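Long-range contacts in phosphoacetylglucosamine mutase (PDB 5OAW), which catalyses the interconversion of N-acetylglucosamine 6-phosphate and N-acetylglucosamine 1-phosphate as a magnesium-dependent phosphomutase: residues K200-G205 against Q415-L420; V206-S211 against I438-G443; A324-K329 against R409-L414; R372-V377 against S390-K395. All coordinates share one frame; numbering follows the deposited sequence.

Helix 408-420 is the hub of this set. Its C-terminal half forms contact 1 and its N-terminal half contact 3, centres about 13 Å apart, while the helices before and after it, 391-399 and 428-441, serve contacts 4 and 2. Contacts 1 and 2, about 14 Å between centres, join the domain II family region to that of domain III; contacts 3 and 4 lie wholly within the latter. Along the chain, contact 1 encloses contact 3, which encloses contact 4, whereas the segments of contacts 1 and 2 alternate. The most distant pair, contacts 2 and 4, have centres about 26 Å apart. Helices 408-420 and 428-441 thus meet the end of helix 188-202 and the loop after it.

Contact 1. Residues K200-G205 against Q415-L420; sequences KRVMRG and QALTDL
V202 and A416 meet at the closest approach of the two backbones, with 5.3 Å between their CA atoms, and this is the tightly packed part of the contact. A416 brings only a methyl, so the helices can come together here: its CB lies 3.8 Å from V202 CB and 3.6 Å from V202 N. The two methyls of V202 then part company. A chi1 of 78° leaves CG2 anti to the backbone N and directs it to L417, 3.8 Å from its CD2, while CG1 faces L420 CD2 at 4.2 Å. Both leucines cross the valine at about a right angle. The setting is helix against helix between the domain II and domain III family regions: 188-202 packs on 408-420, and A437 of helix 428-441 also touches V202. Toward solvent the packing gives way to charge. R201 starts from the same tight zone, its CB 3.7 Å from A416 CB, but its chain bends at chi3 (-51°) and carries the guanidinium past A416 to D419. There NH2 donates to OD2 over 2.6 Å in a bent bond, a salt bridge made on the anti side of the carboxylate with the two flat groups turned 70° apart. Both residues remain partly exposed, and D419 also touches K194 and A198 of helix 188-202.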
# COMPACT_ATOMS: atom_id res chain seq x y z
N LYS A 200 -22.75 1.16 -4.41
CA LYS A 200 -24.13 0.98 -4.86
C LYS A 200 -24.22 0.95 -6.40
O LYS A 200 -24.83 0.03 -6.96
CB LYS A 200 -25.08 2.04 -4.27
CG LYS A 200 -26.53 1.56 -4.26
CD LYS A 200 -27.53 2.57 -3.72
CE LYS A 200 -28.83 1.84 -3.37
NZ LYS A 200 -30.02 2.73 -3.28
N ARG A 201 -23.60 1.94 -7.05
CA ARG A 201 -23.55 2.01 -8.51
C ARG A 201 -22.86 0.79 -9.12
O ARG A 201 -23.44 0.12 -9.96
CB ARG A 201 -22.86 3.29 -9.00
CG ARG A 201 -23.50 4.59 -8.56
CD ARG A 201 -23.21 5.75 -9.51
NE ARG A 201 -21.79 5.96 -9.87
CZ ARG A 201 -20.84 6.53 -9.10
NH1 ARG A 201 -21.10 6.95 -7.86
NH2 ARG A 201 -19.61 6.66 -9.59
N VAL A 202 -21.65 0.48 -8.65
CA VAL A 202 -20.89 -0.64 -9.21
C VAL A 202 -21.64 -1.99 -9.08
O VAL A 202 -21.49 -2.86 -9.93
CB VAL A 202 -19.42 -0.68 -8.69
CG1 VAL A 202 -19.31 -1.25 -7.29
CG2 VAL A 202 -18.54 -1.49 -9.64
N MET A 203 -22.49 -2.09 -8.06
CA MET A 203 -23.23 -3.31 -7.76
C MET A 203 -24.60 -3.44 -8.42
O MET A 203 -25.28 -4.46 -8.23
CB MET A 203 -23.40 -3.46 -6.25
CG MET A 203 -22.14 -3.86 -5.50
SD MET A 203 -21.46 -5.45 -5.97
CE MET A 203 -22.70 -6.60 -5.37
N ARG A 204 -25.03 -2.42 -9.17
CA ARG A 204 -26.35 -2.42 -9.81
C ARG A 204 -26.65 -3.73 -10.57
O ARG A 204 -25.88 -4.13 -11.46
CB ARG A 204 -26.51 -1.18 -10.71
CG ARG A 204 -27.54 -1.28 -11.83
CD ARG A 204 -28.05 0.08 -12.27
NE ARG A 204 -29.23 0.48 -11.50
CZ ARG A 204 -30.48 0.09 -11.77
NH1 ARG A 204 -30.74 -0.71 -12.80
NH2 ARG A 204 -31.47 0.51 -11.00
N GLY A 205 -27.73 -4.40 -10.17
CA GLY A 205 -28.23 -5.61 -10.85
C GLY A 205 -27.46 -6.89 -10.57
O GLY A 205 -27.60 -7.88 -11.30
N GLN A 415 -17.24 3.89 -14.61
CA GLN A 415 -17.31 5.21 -13.96
C GLN A 415 -17.36 5.04 -12.43
O GLN A 415 -16.56 5.65 -11.71
CB GLN A 415 -18.51 6.02 -14.53
CG GLN A 415 -18.82 7.38 -13.88
CD GLN A 415 -17.75 8.44 -14.10
OE1 GLN A 415 -17.43 8.82 -15.23
NE2 GLN A 415 -17.19 8.94 -13.00
N ALA A 416 -18.27 4.18 -11.96
CA ALA A 416 -18.38 3.82 -10.55
C ALA A 416 -17.06 3.36 -9.93
O ALA A 416 -16.73 3.75 -8.81
CB ALA A 416 -19.44 2.75 -10.38
N LEU A 417 -16.31 2.55 -10.68
CA LEU A 417 -15.06 1.98 -10.20
C LEU A 417 -14.03 3.03 -9.95
O LEU A 417 -13.25 2.89 -9.01
CB LEU A 417 -14.52 0.93 -11.17
CG LEU A 417 -15.14 -0.47 -11.09
CD1 LEU A 417 -14.64 -1.31 -12.25
CD2 LEU A 417 -14.80 -1.14 -9.78
N THR A 418 -14.04 4.08 -10.76
CA THR A 418 -13.11 5.20 -10.56
C THR A 418 -13.36 5.89 -9.21
O THR A 418 -12.43 6.37 -8.59
CB THR A 418 -13.11 6.24 -11.72
OG1 THR A 418 -14.36 6.95 -11.74
CG2 THR A 418 -12.89 5.56 -13.07
N ASP A 419 -14.61 5.88 -8.76
CA ASP A 419 -14.95 6.46 -7.46
C ASP A 419 -14.71 5.48 -6.31
O ASP A 419 -14.31 5.90 -5.22
CB ASP A 419 -16.38 7.01 -7.46
CG ASP A 419 -16.54 8.16 -8.43
OD1 ASP A 419 -15.59 8.95 -8.62
OD2 ASP A 419 -17.64 8.29 -9.02
N LEU A 420 -14.92 4.18 -6.56
CA LEU A 420 -14.69 3.12 -5.58
C LEU A 420 -13.22 2.86 -5.27
O LEU A 420 -12.87 2.59 -4.12
CB LEU A 420 -15.36 1.80 -6.03
CG LEU A 420 -15.40 0.71 -4.94
CD1 LEU A 420 -16.45 1.00 -3.87
CD2 LEU A 420 -15.58 -0.68 -5.53

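Contact 2. Residues V206-S211 against I438-G443; sequences VKVKGS and ILAHKG
V206 lies across one face of the H441 imidazole, and this crossing, at about a right angle, sets the geometry of the contact. CG1 makes the ring contact, while CG2 lies by the backbone, 3.9 Å from A440 O. CG1 stands 3.9 Å from the ring centroid and 23° off the ring normal, a CH-pi arrangement, displaced from the centre so that ND1, at 3.7 Å, is its nearest ring atom. The histidine reaches this place indirectly. Its side chain sets out away from 206-211, and the ring, turned about chi2 of 84°, brings one face back under the valine methyl. ND1 is also tied to its own helix by a hydrogen bond with A437 O, which would limit rotation of the ring beneath the methyl. The same CG1 touches a second group, A440 CB, at 3.6 Å. A440 points at the opposing segment, and its small methyl is touched by V206, by K207 O at 3.7 Å and, more loosely, by V208 CG2 at 4.3 Å. Direct contact is therefore entirely by packing; further along, one water spans K209 N and L439 O, though both of its bonds are weak. The contact fastens the linker between helix 188-202 and strand 211-215 to the C-terminal end of helix 428-441. Beyond it, H441 meets F316 and I438 packs on L312, both of helix 306-323, while V208 reaches R279 at the start of strand 279-283.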
# COMPACT_ATOMS: atom_id res chain seq x y z
N VAL A 206 -26.68 -6.88 -9.50
CA VAL A 206 -25.77 -7.98 -9.18
C VAL A 206 -25.77 -8.19 -7.66
O VAL A 206 -26.13 -7.28 -6.92
CB VAL A 206 -24.40 -7.72 -9.87
CG1 VAL A 206 -23.22 -7.66 -8.90
CG2 VAL A 206 -24.18 -8.71 -11.01
N LYS A 207 -25.41 -9.40 -7.21
CA LYS A 207 -25.54 -9.76 -5.80
C LYS A 207 -24.35 -10.57 -5.26
O LYS A 207 -23.94 -11.57 -5.87
CB LYS A 207 -26.83 -10.57 -5.59
CG LYS A 207 -27.61 -10.23 -4.33
CD LYS A 207 -28.88 -9.45 -4.64
CE LYS A 207 -29.86 -9.55 -3.47
NZ LYS A 207 -31.18 -8.90 -3.73
N VAL A 208 -23.79 -10.14 -4.12
CA VAL A 208 -22.76 -10.90 -3.38
C VAL A 208 -23.42 -12.17 -2.85
O VAL A 208 -24.58 -12.14 -2.47
CB VAL A 208 -22.17 -10.09 -2.19
CG1 VAL A 208 -21.19 -10.92 -1.39
CG2 VAL A 208 -21.47 -8.83 -2.67
N LYS A 209 -22.68 -13.28 -2.84
CA LYS A 209 -23.18 -14.52 -2.28
C LYS A 209 -22.25 -15.04 -1.20
O LYS A 209 -21.05 -15.20 -1.41
CB LYS A 209 -23.40 -15.56 -3.38
CG LYS A 209 -24.66 -15.33 -4.19
CD LYS A 209 -24.85 -16.40 -5.25
CE LYS A 209 -26.17 -16.24 -6.00
NZ LYS A 209 -26.33 -17.31 -7.02
N GLY A 210 -22.83 -15.30 -0.02
CA GLY A 210 -22.08 -15.82 1.12
C GLY A 210 -21.44 -14.72 1.94
O GLY A 210 -21.28 -13.60 1.47
N SER A 211 -21.06 -15.05 3.16
CA SER A 211 -20.48 -14.06 4.06
C SER A 211 -19.01 -13.82 3.76
O SER A 211 -18.34 -14.67 3.16
CB SER A 211 -20.66 -14.52 5.50
OG SER A 211 -19.93 -15.71 5.73
N ILE A 438 -16.35 -7.75 -7.91
CA ILE A 438 -15.87 -8.55 -9.04
C ILE A 438 -16.45 -9.97 -8.97
O ILE A 438 -16.98 -10.47 -9.98
CB ILE A 438 -14.33 -8.57 -9.14
CG1 ILE A 438 -13.79 -7.17 -9.46
CG2 ILE A 438 -13.88 -9.52 -10.25
CD1 ILE A 438 -12.33 -7.00 -9.14
N LEU A 439 -16.34 -10.60 -7.80
CA LEU A 439 -16.81 -11.97 -7.59
C LEU A 439 -18.32 -12.07 -7.64
O LEU A 439 -18.86 -13.17 -7.78
CB LEU A 439 -16.33 -12.50 -6.26
CG LEU A 439 -14.83 -12.61 -5.98
CD1 LEU A 439 -14.64 -13.00 -4.52
CD2 LEU A 439 -14.13 -13.62 -6.91
N ALA A 440 -18.99 -10.92 -7.52
CA ALA A 440 -20.43 -10.83 -7.64
C ALA A 440 -20.80 -10.75 -9.10
O ALA A 440 -21.72 -11.43 -9.55
CB ALA A 440 -20.94 -9.61 -6.89
N HIS A 441 -20.08 -9.90 -9.84
CA HIS A 441 -20.27 -9.75 -11.26
C HIS A 441 -19.92 -11.03 -12.01
O HIS A 441 -20.67 -11.45 -12.88
CB HIS A 441 -19.45 -8.58 -11.78
CG HIS A 441 -20.13 -7.26 -11.68
ND1 HIS A 441 -20.12 -6.50 -10.52
CD2 HIS A 441 -20.85 -6.55 -12.58
CE1 HIS A 441 -20.80 -5.39 -10.72
NE2 HIS A 441 -21.26 -5.39 -11.96
N LYS A 442 -18.80 -11.65 -11.65
CA LYS A 442 -18.33 -12.87 -12.32
C LYS A 442 -19.09 -14.13 -11.91
O LYS A 442 -18.98 -15.15 -12.59
CB LYS A 442 -16.83 -13.09 -12.06
CG LYS A 442 -15.91 -12.24 -12.91
CD LYS A 442 -14.47 -12.65 -12.67
CE LYS A 442 -13.46 -11.72 -13.32
NZ LYS A 442 -13.57 -11.64 -14.81
N GLY A 443 -19.83 -14.05 -10.80
CA GLY A 443 -20.52 -15.19 -10.22
C GLY A 443 -19.57 -16.25 -9.67
O GLY A 443 -19.93 -17.43 -9.63
O HOH W 1 -19.91 -13.70 -4.75

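Contact 3. Residues A324-K329 against R409-L414; sequences AGIAQK and RSLECL
A324 and I326 stand on either side of G325, the positive-phi glycine of the Schellman motif that ends helix 306-323, and both turn their side chains toward helix 408-420. A324 comes nearest, its CA 5.0 Å from the CA of S410. Its methyl settles among three residues of the opposing helix: CB lies 3.8 Å from S410 CB, 3.9 Å from L411 CD2 and 4.2 Å from L414 CD2. The chain leaves the helix through the Schellman turn while keeping apolar contacts from the residues before and after the glycine, in the helix-to-strand connection from 306-323 to 332-336, within the domain III family region. I326 supplies the second of these. Placing CG1 between the backbone N and the carbonyl carbon (chi1 61°), and continuing in an extended chain, sends CD1 toward L414, which it meets tip to tip at 4.0 Å from CD2. L411 CD2 stands at 4.2 Å from that same CD1, so the isoleucine end is received by both leucines. I397 of helix 391-399 packs on I326 and L414 as well. At the partly exposed margin, S410 OG is hydrogen-bonded to S323 OG, in the last turn of helix 306-323.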
# COMPACT_ATOMS: atom_id res chain seq x y z
N ALA A 324 -17.63 -2.14 -22.83
CA ALA A 324 -17.82 -0.69 -22.91
C ALA A 324 -17.32 -0.09 -24.23
O ALA A 324 -17.49 1.11 -24.48
CB ALA A 324 -17.17 0.02 -21.73
N GLY A 325 -16.70 -0.92 -25.07
CA GLY A 325 -16.19 -0.51 -26.38
C GLY A 325 -15.01 0.45 -26.33
O GLY A 325 -14.75 1.14 -27.31
N ILE A 326 -14.30 0.48 -25.21
CA ILE A 326 -13.16 1.41 -25.04
C ILE A 326 -11.79 0.72 -24.84
O ILE A 326 -10.77 1.39 -24.58
CB ILE A 326 -13.43 2.48 -23.94
CG1 ILE A 326 -13.67 1.84 -22.56
CG2 ILE A 326 -14.59 3.40 -24.37
CD1 ILE A 326 -13.80 2.83 -21.43
N ALA A 327 -11.78 -0.61 -24.99
CA ALA A 327 -10.56 -1.43 -24.84
C ALA A 327 -9.42 -0.97 -25.76
O ALA A 327 -8.27 -0.97 -25.35
CB ALA A 327 -10.86 -2.91 -25.05
N GLN A 328 -9.77 -0.55 -26.97
CA GLN A 328 -8.79 -0.09 -27.95
C GLN A 328 -8.29 1.34 -27.69
O GLN A 328 -7.10 1.63 -27.86
CB GLN A 328 -9.32 -0.25 -29.39
CG GLN A 328 -9.88 -1.64 -29.73
CD GLN A 328 -8.90 -2.78 -29.48
OE1 GLN A 328 -7.73 -2.74 -29.89
NE2 GLN A 328 -9.38 -3.82 -28.81
N LYS A 329 -9.19 2.24 -27.29
CA LYS A 329 -8.84 3.64 -27.02
C LYS A 329 -7.88 3.83 -25.82
O LYS A 329 -7.08 4.78 -25.78
CB LYS A 329 -10.12 4.46 -26.79
CG LYS A 329 -10.48 5.43 -27.89
CD LYS A 329 -11.40 6.52 -27.37
CE LYS A 329 -12.87 6.08 -27.34
NZ LYS A 329 -13.54 6.18 -28.67
N ARG A 409 -24.30 -0.05 -19.58
CA ARG A 409 -24.14 -0.75 -18.31
C ARG A 409 -22.67 -0.83 -17.87
O ARG A 409 -22.35 -0.60 -16.70
CB ARG A 409 -24.72 -2.15 -18.44
CG ARG A 409 -25.57 -2.60 -17.26
CD ARG A 409 -26.31 -3.90 -17.57
NE ARG A 409 -27.06 -3.85 -18.83
CZ ARG A 409 -28.28 -3.34 -18.98
NH1 ARG A 409 -28.94 -2.80 -17.95
NH2 ARG A 409 -28.86 -3.35 -20.17
N SER A 410 -21.79 -1.13 -18.84
CA SER A 410 -20.36 -1.32 -18.62
C SER A 410 -19.64 -0.01 -18.30
O SER A 410 -18.82 0.03 -17.37
CB SER A 410 -19.73 -2.01 -19.82
OG SER A 410 -20.16 -3.35 -19.89
N LEU A 411 -19.95 1.03 -19.07
CA LEU A 411 -19.47 2.39 -18.80
C LEU A 411 -19.92 2.89 -17.41
O LEU A 411 -19.14 3.54 -16.69
CB LEU A 411 -19.97 3.36 -19.86
CG LEU A 411 -19.39 3.32 -21.27
CD1 LEU A 411 -20.24 4.20 -22.17
CD2 LEU A 411 -17.94 3.78 -21.29
N GLU A 412 -21.17 2.57 -17.05
CA GLU A 412 -21.76 2.88 -15.75
C GLU A 412 -20.91 2.22 -14.67
O GLU A 412 -20.44 2.89 -13.74
CB GLU A 412 -23.24 2.41 -15.72
CG GLU A 412 -23.88 2.17 -14.35
CD GLU A 412 -24.57 3.40 -13.76
OE1 GLU A 412 -25.20 4.16 -14.54
OE2 GLU A 412 -24.50 3.59 -12.52
N CYS A 413 -20.68 0.92 -14.84
CA CYS A 413 -19.87 0.11 -13.94
C CYS A 413 -18.45 0.64 -13.79
O CYS A 413 -17.90 0.64 -12.68
CB CYS A 413 -19.86 -1.33 -14.41
SG CYS A 413 -19.23 -2.49 -13.18
N LEU A 414 -17.88 1.14 -14.89
CA LEU A 414 -16.50 1.60 -14.94
C LEU A 414 -16.31 2.98 -14.30
O LEU A 414 -15.35 3.22 -13.55
CB LEU A 414 -16.04 1.59 -16.40
CG LEU A 414 -14.64 1.22 -16.90
CD1 LEU A 414 -13.89 0.23 -16.04
CD2 LEU A 414 -14.82 0.63 -18.29

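Contact 4. Residues R372-V377 against S390-K395; sequences RFDVGV and SENALK
The carboxylate of D374 and the amide of N392 are the flat groups here, inclined by 66° to each other. N392 ND2 comes to D374 OD2 from above the carboxylate plane, 55° out of it, at 3.2 Å, whereas the oxygen lies close to the plane of the amide. The N-H points well, at 166°, so the bond is straight from the donor's side though oblique to the acceptor. OD2 turns its anti lone pair, away from OD1, to S390 OG, 2.9 Å distant. Two donors thus grip one oxygen, while OD1 accepts from K331 N, and together these bonds would hold the carboxylate's rotation fixed. S390 OG can serve D374 because its first torsion folds it back over its own backbone, toward the start of the helix. From there it also accepts from A393 N over 3.0 Å. The backbones are joined too, S390 N donating to D374 O at 3.0 Å, and A393 CB packs tightly on that same carbonyl, 3.2 Å from O. S390 is thus a serine N-cap, its hydroxyl donating to D374 while accepting from A393 N. It starts helix 391-399 directly after strand 385-389, the antiparallel neighbour of strand 375-379, so the arrangement ties the open end of the beta-hairpin of these two strands, at the edge of the domain III sheet, and begins the helix that follows.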
# COMPACT_ATOMS: atom_id res chain seq x y z
N ARG A 372 1.65 5.14 -16.12
CA ARG A 372 2.05 5.19 -17.51
C ARG A 372 1.03 4.48 -18.40
O ARG A 372 1.11 4.57 -19.62
CB ARG A 372 3.44 4.59 -17.68
CG ARG A 372 4.49 5.18 -16.76
CD ARG A 372 5.44 6.09 -17.52
NE ARG A 372 6.82 5.90 -17.07
CZ ARG A 372 7.59 4.85 -17.36
NH1 ARG A 372 7.13 3.84 -18.10
NH2 ARG A 372 8.84 4.80 -16.89
N PHE A 373 0.09 3.76 -17.77
CA PHE A 373 -1.08 3.21 -18.47
C PHE A 373 -2.27 4.14 -18.27
O PHE A 373 -2.26 4.98 -17.38
CB PHE A 373 -1.44 1.79 -17.98
CG PHE A 373 -0.43 0.74 -18.36
CD1 PHE A 373 0.61 0.40 -17.48
CD2 PHE A 373 -0.50 0.09 -19.61
CE1 PHE A 373 1.55 -0.56 -17.84
CE2 PHE A 373 0.45 -0.86 -19.97
CZ PHE A 373 1.46 -1.20 -19.08
N ASP A 374 -3.30 4.00 -19.11
CA ASP A 374 -4.55 4.69 -18.86
C ASP A 374 -5.27 4.04 -17.68
O ASP A 374 -5.84 4.72 -16.84
CB ASP A 374 -5.42 4.74 -20.12
CG ASP A 374 -4.83 5.65 -21.21
OD1 ASP A 374 -4.79 5.20 -22.38
OD2 ASP A 374 -4.41 6.80 -20.92
N VAL A 375 -5.22 2.72 -17.64
CA VAL A 375 -5.70 1.94 -16.52
C VAL A 375 -4.56 1.02 -16.10
O VAL A 375 -4.27 0.03 -16.78
CB VAL A 375 -6.97 1.15 -16.87
CG1 VAL A 375 -7.50 0.46 -15.64
CG2 VAL A 375 -8.06 2.06 -17.46
N GLY A 376 -3.91 1.36 -14.99
CA GLY A 376 -2.82 0.56 -14.43
C GLY A 376 -3.14 -0.15 -13.13
O GLY A 376 -3.30 0.48 -12.08
N VAL A 377 -3.24 -1.48 -13.21
CA VAL A 377 -3.42 -2.34 -12.05
C VAL A 377 -2.02 -2.62 -11.46
O VAL A 377 -1.16 -3.12 -12.18
CB VAL A 377 -4.14 -3.65 -12.44
CG1 VAL A 377 -4.36 -4.55 -11.23
CG2 VAL A 377 -5.46 -3.36 -13.16
N SER A 390 -5.98 7.34 -15.48
CA SER A 390 -5.35 8.54 -16.00
C SER A 390 -6.42 9.56 -16.37
O SER A 390 -7.59 9.20 -16.58
CB SER A 390 -4.45 8.22 -17.19
OG SER A 390 -5.19 8.08 -18.39
N GLU A 391 -6.01 10.83 -16.42
CA GLU A 391 -6.83 11.94 -16.93
C GLU A 391 -7.55 11.51 -18.21
O GLU A 391 -8.78 11.61 -18.32
CB GLU A 391 -5.94 13.15 -17.20
CG GLU A 391 -6.68 14.48 -17.21
CD GLU A 391 -5.77 15.68 -17.52
OE1 GLU A 391 -6.22 16.82 -17.27
OE2 GLU A 391 -4.63 15.49 -18.01
N ASN A 392 -6.76 10.99 -19.16
CA ASN A 392 -7.29 10.42 -20.38
C ASN A 392 -8.32 9.30 -20.17
O ASN A 392 -9.31 9.25 -20.89
CB ASN A 392 -6.17 9.96 -21.33
CG ASN A 392 -6.72 9.44 -22.64
OD1 ASN A 392 -7.57 10.08 -23.26
ND2 ASN A 392 -6.27 8.26 -23.04
N ALA A 393 -8.09 8.42 -19.20
CA ALA A 393 -9.02 7.31 -18.93
C ALA A 393 -10.37 7.82 -18.44
O ALA A 393 -11.42 7.32 -18.85
CB ALA A 393 -8.42 6.31 -17.94
N LEU A 394 -10.33 8.82 -17.57
CA LEU A 394 -11.52 9.40 -16.96
C LEU A 394 -12.41 10.09 -17.98
O LEU A 394 -13.63 9.94 -17.95
CB LEU A 394 -11.15 10.35 -15.80
CG LEU A 394 -10.31 9.81 -14.62
CD1 LEU A 394 -9.92 10.92 -13.66
CD2 LEU A 394 -11.00 8.68 -13.88
N LYS A 395 -11.78 10.83 -18.90
CA LYS A 395 -12.52 11.52 -19.95
C LYS A 395 -13.25 10.53 -20.85
O LYS A 395 -14.47 10.65 -21.02
CB LYS A 395 -11.60 12.46 -20.76
CG LYS A 395 -11.41 13.84 -20.14
CD LYS A 395 -10.25 14.63 -20.76
CE LYS A 395 -10.43 14.88 -22.26
NZ LYS A 395 -9.34 15.70 -22.87